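Lumazine protein (Photobacterium kishitanii, PDB 3A35) acts as an antenna protein that binds a lumazine or flavin chromophore and shifts the bioluminescence of luciferase to shorter wavelength. Local coordinates at residues A[45-50]-A[100-105]; A[68-73]-A[177-182]; A[5-10]-A[82-87]; A[141-146]-A[167-172]. One frame throughout, in Å; residues are numbered along the deposited sequence.

How the contacts relate
From the N terminus, residues 5-10 run into strand 8-17. They pair with 82-87 in contact 3, which closes the barrel of the first repeat. Contact 1 starts inside that loop, at 45-50, and ends beyond it, at 100-105, so the two cross. Contact 2 crosses both, since it joins 68-73 to the late strand 177-182. Contact 4 (141-146 with 167-172) lies within the second repeat and is nested in the loop closed by contact 2. Contacts 1 and 2 tie the two repeats together and both touch riboflavin. N82 of contact 3 is bonded to N141 and N168 of contact 4, a further bridge between repeats.

Contact 1: residues A[45-50]-A[100-105]; sequences NGCSLT and GNIKGV. With RBF (riboflavin), chain C.
The backbone oxygen of G100 draws in two groups from 45-50. S48 N gives G100 O a nearly straight hydrogen bond (2.9 Å, 172° at the hydrogen), in the carbonyl plane and on a lone pair. The CA-H of C47 is also directed at this oxygen. In return, the CA-H of G100 is directed at G46 O. The approach depends on G100 having no side chain: S48 OG lies 3.4 Å from G100 CA, where a CB would collide with it. I102, two residues on, packs beside G46 and C47. Its CG1 touches C47 CB at 3.8 Å, and its CD1 reaches G46 O at 3.4 Å. This seam joins the barrel of the first lumazine-binding repeat to residues 100-105 of the second, and the ribityl chain of riboflavin runs along it. RBF O2' donates to S48 O (2.8 Å), so both backbone polar atoms of S48 are used. I102 N donates to RBF O4' (2.9 Å), and RBF O5' donates to I102 O (2.6 Å). C47 SG stands anti to its backbone N (chi1 -176°), which turns it toward O2' and O4' of the ligand. At the ring end, T50 N donates to RBF O4 and T50 OG1 to RBF N5, while L49 CD2 lies 3.3 Å from RBF N3. D62, D64, A66 and T69 supply further hydrogen bonds to the ligand.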
# COMPACT_ATOMS: atom_id res chain seq x y z
N ASN A 45 0.65 3.07 1.84
CA ASN A 45 0.92 1.82 1.16
C ASN A 45 0.33 0.61 1.83
O ASN A 45 0.86 -0.53 1.85
CB ASN A 45 2.38 1.52 0.92
CG ASN A 45 3.01 2.37 -0.19
OD1 ASN A 45 2.34 2.86 -1.08
ND2 ASN A 45 4.35 2.45 -0.18
N GLY A 46 -0.93 0.78 2.31
CA GLY A 46 -1.68 -0.34 2.91
C GLY A 46 -1.26 -0.65 4.30
O GLY A 46 -1.91 -1.54 4.97
N CYS A 47 -0.28 0.06 4.89
CA CYS A 47 0.17 -0.26 6.25
C CYS A 47 -0.39 0.78 7.24
O CYS A 47 -0.22 1.96 7.04
CB CYS A 47 1.67 -0.13 6.26
SG CYS A 47 2.47 -0.60 7.83
N SER A 48 -0.96 0.28 8.36
CA SER A 48 -1.38 1.20 9.38
C SER A 48 -0.13 1.86 10.02
O SER A 48 0.71 1.17 10.60
CB SER A 48 -2.18 0.50 10.48
OG SER A 48 -3.50 0.18 10.02
N LEU A 49 -0.13 3.19 10.03
CA LEU A 49 0.92 4.04 10.66
C LEU A 49 0.26 5.20 11.35
O LEU A 49 -0.84 5.65 10.98
CB LEU A 49 1.95 4.59 9.63
CG LEU A 49 2.69 3.53 8.82
CD1 LEU A 49 3.59 4.23 7.78
CD2 LEU A 49 3.59 2.62 9.73
N THR A 50 0.95 5.71 12.34
CA THR A 50 0.44 6.84 13.17
C THR A 50 1.15 8.15 12.83
O THR A 50 2.37 8.19 12.87
CB THR A 50 0.72 6.45 14.67
OG1 THR A 50 0.11 5.17 14.92
CG2 THR A 50 0.07 7.59 15.56
N GLY A 100 -4.90 -3.06 7.47
CA GLY A 100 -3.62 -2.26 7.64
C GLY A 100 -2.49 -3.12 8.19
O GLY A 100 -1.39 -2.60 8.42
N ASN A 101 -2.68 -4.40 8.48
CA ASN A 101 -1.61 -5.30 9.00
C ASN A 101 -1.03 -5.96 7.78
O ASN A 101 -1.60 -6.90 7.20
CB ASN A 101 -2.19 -6.42 9.92
CG ASN A 101 -1.08 -7.34 10.39
OD1 ASN A 101 -1.16 -8.55 10.19
ND2 ASN A 101 -0.12 -6.83 10.99
N ILE A 102 0.13 -5.44 7.27
CA ILE A 102 0.72 -6.07 6.13
C ILE A 102 1.39 -7.42 6.55
O ILE A 102 2.12 -7.49 7.51
CB ILE A 102 1.83 -5.09 5.57
CG1 ILE A 102 1.18 -3.75 5.05
CG2 ILE A 102 2.73 -5.73 4.59
CD1 ILE A 102 0.15 -4.05 3.99
N LYS A 103 1.10 -8.39 5.76
CA LYS A 103 1.64 -9.77 6.00
C LYS A 103 3.07 -9.87 5.59
O LYS A 103 3.81 -10.71 6.19
CB LYS A 103 0.79 -10.76 5.26
CG LYS A 103 -0.63 -10.69 5.74
CD LYS A 103 -0.80 -10.53 7.27
CE LYS A 103 -2.29 -10.67 7.62
NZ LYS A 103 -2.64 -9.96 8.90
N GLY A 104 3.52 -9.19 4.56
CA GLY A 104 4.94 -9.21 4.25
C GLY A 104 5.12 -8.60 2.87
O GLY A 104 4.17 -8.08 2.23
N VAL A 105 6.35 -8.55 2.39
CA VAL A 105 6.71 -8.02 1.12
C VAL A 105 6.66 -9.09 0.05
O VAL A 105 7.11 -10.23 0.24
CB VAL A 105 8.07 -7.40 1.22
CG1 VAL A 105 8.53 -6.87 -0.09
CG2 VAL A 105 8.10 -6.24 2.15
N1 RBF C . 3.85 0.35 12.79
C2 RBF C . 4.83 1.26 12.68
O2 RBF C . 5.99 0.93 12.28
N3 RBF C . 4.64 2.62 12.91
C4 RBF C . 3.37 3.12 13.30
O4 RBF C . 3.26 4.33 13.49
C4A RBF C . 2.39 2.12 13.49
N5 RBF C . 1.11 2.58 13.99
C5A RBF C . 0.13 1.60 14.15
C6 RBF C . -1.05 2.02 14.76
C7 RBF C . -2.02 1.00 14.95
C7M RBF C . -3.32 1.47 15.67
C8 RBF C . -1.86 -0.30 14.57
C8M RBF C . -2.95 -1.26 14.76
C9 RBF C . -0.63 -0.71 13.93
C9A RBF C . 0.39 0.24 13.82
N10 RBF C . 1.67 -0.15 13.29
C10 RBF C . 2.65 0.81 13.21
C1' RBF C . 2.01 -1.49 13.03
C2' RBF C . 2.04 -1.89 11.56
O2' RBF C . 0.74 -1.57 10.95
C3' RBF C . 2.27 -3.30 11.40
O3' RBF C . 3.60 -3.54 12.11
C4' RBF C . 2.56 -3.73 9.96
O4' RBF C . 1.34 -3.68 9.20
C5' RBF C . 3.11 -5.16 9.87
O5' RBF C . 3.50 -5.52 8.55

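Contact 2: residues A[68-73]-A[177-182]. With RBF (riboflavin), chain C.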
# COMPACT_ATOMS: atom_id res chain seq x y z
N ASN A 68 10.26 -4.54 9.46
CA ASN A 68 10.74 -5.84 8.95
C ASN A 68 9.82 -6.54 8.04
O ASN A 68 10.16 -7.64 7.49
CB ASN A 68 11.02 -6.77 10.16
CG ASN A 68 12.12 -6.23 11.03
OD1 ASN A 68 11.95 -6.03 12.22
ND2 ASN A 68 13.25 -5.97 10.39
N THR A 69 8.55 -6.01 7.85
CA THR A 69 7.56 -6.77 7.04
C THR A 69 6.89 -5.87 5.97
O THR A 69 5.89 -6.24 5.39
CB THR A 69 6.42 -7.23 8.00
OG1 THR A 69 6.04 -6.17 8.85
CG2 THR A 69 6.97 -8.39 8.88
N THR A 70 7.57 -4.76 5.66
CA THR A 70 7.05 -3.79 4.65
C THR A 70 8.18 -3.24 3.80
O THR A 70 9.37 -3.46 4.11
CB THR A 70 6.34 -2.56 5.36
OG1 THR A 70 7.33 -1.91 6.18
CG2 THR A 70 5.17 -3.04 6.26
N THR A 71 7.82 -2.46 2.78
CA THR A 71 8.83 -1.88 1.88
C THR A 71 9.48 -0.64 2.38
O THR A 71 10.42 -0.10 1.69
CB THR A 71 8.18 -1.70 0.49
OG1 THR A 71 7.14 -0.77 0.69
CG2 THR A 71 7.67 -3.00 -0.03
N PHE A 72 8.98 -0.04 3.49
CA PHE A 72 9.46 1.30 3.84
C PHE A 72 11.01 1.44 3.96
O PHE A 72 11.54 2.45 3.46
CB PHE A 72 8.86 1.73 5.15
CG PHE A 72 7.39 2.02 5.05
CD1 PHE A 72 6.96 3.18 4.43
CD2 PHE A 72 6.45 1.13 5.51
CE1 PHE A 72 5.57 3.45 4.36
CE2 PHE A 72 5.07 1.39 5.42
CZ PHE A 72 4.63 2.52 4.82
N ARG A 73 11.65 0.37 4.40
CA ARG A 73 13.08 0.43 4.74
C ARG A 73 13.81 0.81 3.50
O ARG A 73 14.85 1.57 3.63
CB ARG A 73 13.46 -0.94 5.31
CG ARG A 73 14.99 -1.12 5.69
CD ARG A 73 15.24 -2.40 6.42
NE ARG A 73 14.47 -3.57 5.94
CZ ARG A 73 14.09 -4.58 6.73
NH1 ARG A 73 14.43 -4.53 8.00
NH2 ARG A 73 13.43 -5.62 6.25
N ASP A 177 9.14 -4.13 -5.26
CA ASP A 177 8.59 -4.66 -4.01
C ASP A 177 7.32 -3.96 -3.64
O ASP A 177 7.11 -2.78 -3.85
CB ASP A 177 9.56 -4.59 -2.87
CG ASP A 177 10.74 -5.60 -3.00
OD1 ASP A 177 10.74 -6.53 -3.82
OD2 ASP A 177 11.68 -5.42 -2.22
N VAL A 178 6.39 -4.77 -3.07
CA VAL A 178 5.02 -4.28 -2.65
C VAL A 178 4.68 -4.86 -1.30
O VAL A 178 5.13 -5.93 -0.92
CB VAL A 178 3.97 -4.68 -3.69
CG1 VAL A 178 4.20 -4.10 -5.04
CG2 VAL A 178 3.83 -6.21 -3.80
N ASN A 179 3.83 -4.11 -0.59
CA ASN A 179 3.23 -4.60 0.69
C ASN A 179 2.00 -5.41 0.38
O ASN A 179 1.08 -4.93 -0.29
CB ASN A 179 2.76 -3.41 1.55
CG ASN A 179 3.93 -2.54 2.04
OD1 ASN A 179 5.09 -3.04 2.20
ND2 ASN A 179 3.66 -1.31 2.41
N VAL A 180 1.98 -6.65 0.91
CA VAL A 180 0.75 -7.52 0.69
C VAL A 180 -0.00 -7.69 1.98
O VAL A 180 0.61 -7.96 3.07
CB VAL A 180 1.27 -8.90 0.15
CG1 VAL A 180 0.05 -9.88 0.01
CG2 VAL A 180 2.11 -8.77 -1.08
N GLU A 181 -1.33 -7.51 1.86
CA GLU A 181 -2.23 -7.81 2.99
C GLU A 181 -3.13 -8.92 2.45
O GLU A 181 -3.90 -8.75 1.52
CB GLU A 181 -3.09 -6.65 3.50
CG GLU A 181 -3.97 -7.13 4.66
CD GLU A 181 -4.65 -6.11 5.34
OE1 GLU A 181 -4.49 -4.90 5.22
OE2 GLU A 181 -5.59 -6.53 6.10
N THR A 182 -3.00 -10.11 3.05
CA THR A 182 -3.93 -11.20 2.72
C THR A 182 -5.16 -11.09 3.64
O THR A 182 -5.08 -10.67 4.81
CB THR A 182 -3.27 -12.56 2.88
OG1 THR A 182 -2.86 -12.67 4.24
CG2 THR A 182 -2.03 -12.65 1.94
N1 RBF C . 3.85 0.35 12.79
C2 RBF C . 4.83 1.26 12.68
O2 RBF C . 5.99 0.93 12.28
N3 RBF C . 4.64 2.62 12.91
C4 RBF C . 3.37 3.12 13.30
O4 RBF C . 3.26 4.33 13.49
C4A RBF C . 2.39 2.12 13.49
N5 RBF C . 1.11 2.58 13.99
C5A RBF C . 0.13 1.60 14.15
C6 RBF C . -1.05 2.02 14.76
C7 RBF C . -2.02 1.00 14.95
C7M RBF C . -3.32 1.47 15.67
C8 RBF C . -1.86 -0.30 14.57
C8M RBF C . -2.95 -1.26 14.76
C9 RBF C . -0.63 -0.71 13.93
C9A RBF C . 0.39 0.24 13.82
N10 RBF C . 1.67 -0.15 13.29
C10 RBF C . 2.65 0.81 13.21
C1' RBF C . 2.01 -1.49 13.03
C2' RBF C . 2.04 -1.89 11.56
O2' RBF C . 0.74 -1.57 10.95
C3' RBF C . 2.27 -3.30 11.40
O3' RBF C . 3.60 -3.54 12.11
C4' RBF C . 2.56 -3.73 9.96
O4' RBF C . 1.34 -3.68 9.20
C5' RBF C . 3.11 -5.16 9.87
O5' RBF C . 3.50 -5.52 8.55
O HOH W 1 5.64 0.93 2.10
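T70 and N179 mark the closest backbone approach, 5.6 Å between their CA atoms, where the loop 68-73 meets strand 177-182. The side chain of N179 bridges the gap. With CG anti to the carbonyl carbon (chi1 -67°), the amide comes out toward the loop. There N179 OD1 accepts from T71 N (2.9 Å, 145° at the hydrogen), which lies in the amide plane on a lone pair. T71 OG1 is a second, weak and unsettled donor to the same oxygen. T70 CA also comes within 3.2 Å of N179 OD1. The methyl of T71, CG2, also borders N179 OD1 and lies 3.8 Å from D177 CB, over the V178 backbone. A water joins the polar ends, 2.7 Å from T71 OG1 and weakly held by N179 ND2. It sits 3.1 Å above the F72 ring plane, over the centre. The stronger partner of N179 ND2 is N45 O. One residue before T70, T69 OG1 is 2.6 Å from riboflavin O5', so the loop that meets N179 also lines the flavin pocket. T70 OG1 is bonded to A66 O. Strand 177-182 belongs to the second repeat and lies between strands 104-114 and 137-140. K103 and G104 both face V180 in a classic beta bulge. T71 also packs on V105 of strand 104-114, and F72 on C47 and L49 of strand 47-55.

Contact 3: residues A[5-10]-A[82-87]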
# COMPACT_ATOMS: atom_id res chain seq x y z
N ILE A 5 -9.38 1.49 -0.90
CA ILE A 5 -9.54 2.42 -1.95
C ILE A 5 -8.70 3.63 -1.63
O ILE A 5 -8.93 4.36 -0.64
CB ILE A 5 -11.08 2.89 -2.10
CG1 ILE A 5 -11.85 1.63 -2.49
CG2 ILE A 5 -11.16 3.87 -3.20
CD1 ILE A 5 -13.37 1.88 -2.46
N VAL A 6 -7.68 3.71 -2.45
CA VAL A 6 -6.67 4.80 -2.26
C VAL A 6 -7.22 6.14 -2.56
O VAL A 6 -7.80 6.37 -3.67
CB VAL A 6 -5.37 4.46 -3.10
CG1 VAL A 6 -4.34 5.61 -3.02
CG2 VAL A 6 -4.78 3.14 -2.60
N GLN A 7 -7.07 7.07 -1.67
CA GLN A 7 -7.65 8.40 -1.79
C GLN A 7 -6.70 9.40 -2.35
O GLN A 7 -7.13 10.45 -2.89
CB GLN A 7 -8.02 8.91 -0.42
CG GLN A 7 -9.13 8.12 0.19
CD GLN A 7 -9.24 8.32 1.71
OE1 GLN A 7 -8.47 8.97 2.36
NE2 GLN A 7 -10.32 7.68 2.27
N GLY A 8 -5.40 9.14 -2.37
CA GLY A 8 -4.44 10.10 -3.04
C GLY A 8 -3.04 9.52 -2.86
O GLY A 8 -2.85 8.48 -2.23
N ALA A 9 -2.11 10.27 -3.35
CA ALA A 9 -0.71 9.81 -3.39
C ALA A 9 0.05 10.84 -2.56
O ALA A 9 -0.14 12.05 -2.69
CB ALA A 9 -0.25 9.88 -4.86
N GLY A 10 0.96 10.31 -1.72
CA GLY A 10 1.94 11.13 -1.06
C GLY A 10 3.33 10.99 -1.74
O GLY A 10 3.54 9.97 -2.41
N ASN A 82 0.75 5.27 -1.49
CA ASN A 82 -0.73 5.37 -1.46
C ASN A 82 -1.18 5.81 -0.11
O ASN A 82 -0.68 5.30 0.90
CB ASN A 82 -1.27 3.99 -1.78
CG ASN A 82 -0.95 3.55 -3.21
OD1 ASN A 82 -0.76 4.44 -4.08
ND2 ASN A 82 -0.97 2.27 -3.45
N LEU A 83 -2.21 6.65 -0.05
CA LEU A 83 -2.79 7.14 1.23
C LEU A 83 -4.26 6.79 1.35
O LEU A 83 -5.01 7.01 0.36
CB LEU A 83 -2.66 8.69 1.29
CG LEU A 83 -1.21 9.19 1.14
CD1 LEU A 83 -1.19 10.73 1.06
CD2 LEU A 83 -0.29 8.66 2.31
N GLU A 84 -4.69 6.36 2.53
CA GLU A 84 -6.15 6.16 2.77
C GLU A 84 -6.43 6.47 4.24
O GLU A 84 -5.83 5.90 5.17
CB GLU A 84 -6.59 4.77 2.50
CG GLU A 84 -8.13 4.60 2.66
CD GLU A 84 -8.61 3.21 2.48
OE1 GLU A 84 -7.92 2.24 2.19
OE2 GLU A 84 -9.86 3.08 2.85
N VAL A 85 -7.31 7.46 4.45
CA VAL A 85 -7.80 7.80 5.82
C VAL A 85 -9.04 6.98 6.08
O VAL A 85 -9.78 6.63 5.19
CB VAL A 85 -8.07 9.30 5.84
CG1 VAL A 85 -8.65 9.73 7.24
CG2 VAL A 85 -6.80 10.04 5.55
N ARG A 86 -9.24 6.58 7.29
CA ARG A 86 -10.39 5.74 7.65
C ARG A 86 -11.72 6.39 7.27
O ARG A 86 -11.80 7.63 7.34
CB ARG A 86 -10.44 5.32 9.10
CG ARG A 86 -10.66 6.32 10.08
CD ARG A 86 -10.80 5.58 11.45
NE ARG A 86 -9.39 5.35 11.79
CZ ARG A 86 -8.82 4.16 11.83
NH1 ARG A 86 -9.50 3.07 11.51
NH2 ARG A 86 -7.54 4.07 12.10
N PRO A 87 -12.73 5.55 6.91
CA PRO A 87 -14.03 6.15 6.63
C PRO A 87 -14.55 7.01 7.76
O PRO A 87 -14.41 6.71 8.96
CB PRO A 87 -14.94 4.89 6.54
CG PRO A 87 -14.03 3.79 5.93
CD PRO A 87 -12.65 4.12 6.52
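Q7 lays its side chain across V85 at about a right angle, and its amide grips both backbone polar atoms of that residue. V85 N donates to Q7 OE1 in a nearly straight bond (2.8 Å, 173° at the hydrogen), although the donor stands above the amide plane, 51° out of it. Q7 NE2 in turn donates to V85 O (3.1 Å). The two bonds hold the amide against V85 with its plane tilted. Beyond CG the Q7 chain is extended, which carries the amide as far as V85. V6 meets N82 in another right-angle crossing: its two methyls, CG1 and CG2, straddle N82 CB, each 3.7 Å from it. L83 turns to the opposite face of the sheet from N82, and its CD1 packs on G10 N at 3.5 Å. E84 runs extended beside I5, with its CG 3.4 Å from I5 O; its carboxylate is bonded to K3 N. Between these side chains the backbones pair antiparallel. L83 N donates to G8 O, and L83 O accepts from Q7 N (2.9 Å) and, weakly, from G8 N. Q7 and G8 both face L83, a classic beta bulge. The pairing joins strands 8-17 and 80-84, which closes the six-stranded barrel of the first lumazine-binding repeat. L83, V85 and Q7 pack on I32 of helix 30-34. V6 and N82 face the second repeat and touch V143 and T167, while the N82 amide is bonded to N141 O and N168 N.

Contact 4: residues A[141-146]-A[167-172]; sequences NGVSHS and TNLGTL
T167 opens the second segment with its CG2 tip to tip with V143 CG2, 3.8 Å apart. V143 begins strand 143-146, an outermost strand of the sheet of the second lumazine-binding repeat, and 167-172 is the turn that leads from helix 163-166 toward strand 177-182. OG1 of T167 lies between its backbone N and carbonyl carbon (chi1 72°). There it accepts from L169 N (2.9 Å), which makes an ST turn. The same OG1 is bonded to L163 O. N168 starts a 3-10 segment. Its side chain crosses that of N141 at about a right angle, with the two amide planes 67° apart. N168 ND2 is held by K80 O of the first repeat. L169 follows, and its CD1 meets V143 tip to tip, 4.0 Å from CG1 and 4.1 Å from CG2. The V143 methyls thus meet both T167 and L169; V6, N82 and Y159 also touch this side chain. T171 turns back on N168: its backbone N and its OG1 both donate to N168 O, at 2.9 and 2.6 Å. L172 packs on V178 of strand 177-182. Its backbone N is bonded to L169 O at 3.3 Å.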
# COMPACT_ATOMS: atom_id res chain seq x y z
N ASN A 141 -0.15 -2.78 -1.68
CA ASN A 141 0.03 -1.37 -1.36
C ASN A 141 -1.23 -0.58 -0.98
O ASN A 141 -1.34 0.61 -1.27
CB ASN A 141 0.79 -0.62 -2.46
CG ASN A 141 2.22 -0.98 -2.68
OD1 ASN A 141 2.77 -0.46 -3.77
ND2 ASN A 141 2.86 -1.62 -1.81
N GLY A 142 -2.15 -1.33 -0.33
CA GLY A 142 -3.34 -0.63 0.11
C GLY A 142 -4.47 -0.61 -0.90
O GLY A 142 -5.55 -0.05 -0.61
N VAL A 143 -4.27 -1.18 -2.10
CA VAL A 143 -5.40 -1.32 -3.07
C VAL A 143 -5.94 -2.73 -2.91
O VAL A 143 -5.27 -3.73 -3.03
CB VAL A 143 -4.80 -1.18 -4.45
CG1 VAL A 143 -5.92 -1.41 -5.53
CG2 VAL A 143 -4.18 0.23 -4.66
N SER A 144 -7.21 -2.73 -2.49
CA SER A 144 -7.94 -4.02 -2.36
C SER A 144 -8.66 -4.46 -3.70
O SER A 144 -9.34 -3.61 -4.31
CB SER A 144 -8.93 -3.95 -1.21
OG SER A 144 -9.59 -5.26 -1.13
N HIS A 145 -8.40 -5.69 -4.18
CA HIS A 145 -9.03 -6.11 -5.45
C HIS A 145 -9.02 -7.62 -5.41
O HIS A 145 -8.16 -8.26 -4.76
CB HIS A 145 -8.21 -5.62 -6.64
CG HIS A 145 -8.91 -5.69 -7.95
ND1 HIS A 145 -9.00 -6.85 -8.69
CD2 HIS A 145 -9.60 -4.73 -8.62
CE1 HIS A 145 -9.68 -6.58 -9.80
NE2 HIS A 145 -10.05 -5.31 -9.78
N SER A 146 -10.00 -8.20 -6.13
CA SER A 146 -10.00 -9.66 -6.31
C SER A 146 -8.76 -10.17 -7.02
O SER A 146 -8.26 -9.50 -7.90
CB SER A 146 -11.20 -10.11 -7.19
OG SER A 146 -11.28 -9.31 -8.39
N THR A 167 -3.25 5.64 -8.12
CA THR A 167 -2.42 4.98 -7.02
C THR A 167 -1.03 4.76 -7.56
O THR A 167 -0.86 4.88 -8.88
CB THR A 167 -2.94 3.62 -6.78
OG1 THR A 167 -2.61 2.71 -7.88
CG2 THR A 167 -4.46 3.61 -6.46
N ASN A 168 -0.10 4.29 -6.78
CA ASN A 168 1.23 4.05 -7.30
C ASN A 168 1.35 2.73 -8.07
O ASN A 168 2.45 2.32 -8.43
CB ASN A 168 2.26 4.10 -6.18
CG ASN A 168 2.10 3.00 -5.12
OD1 ASN A 168 1.42 1.99 -5.30
ND2 ASN A 168 2.80 3.20 -4.03
N LEU A 169 0.22 2.05 -8.32
CA LEU A 169 0.25 0.83 -9.17
C LEU A 169 0.90 1.12 -10.51
O LEU A 169 1.56 0.22 -11.08
CB LEU A 169 -1.14 0.10 -9.30
CG LEU A 169 -1.62 -0.52 -8.01
CD1 LEU A 169 -3.02 -1.18 -8.32
CD2 LEU A 169 -0.66 -1.58 -7.40
N GLY A 170 0.78 2.34 -11.01
CA GLY A 170 1.32 2.68 -12.30
C GLY A 170 2.81 3.01 -12.25
O GLY A 170 3.39 3.39 -13.29
N THR A 171 3.45 2.93 -11.09
CA THR A 171 4.95 3.11 -10.94
C THR A 171 5.60 1.66 -10.87
O THR A 171 6.83 1.52 -10.96
CB THR A 171 5.32 3.86 -9.62
OG1 THR A 171 5.00 3.04 -8.47
CG2 THR A 171 4.64 5.17 -9.55
N LEU A 172 4.81 0.60 -10.68
CA LEU A 172 5.33 -0.71 -10.49
C LEU A 172 5.99 -1.12 -11.82
O LEU A 172 5.49 -0.79 -12.88
CB LEU A 172 4.20 -1.71 -10.10
CG LEU A 172 3.59 -1.37 -8.70
CD1 LEU A 172 2.51 -2.45 -8.59
CD2 LEU A 172 4.58 -1.46 -7.59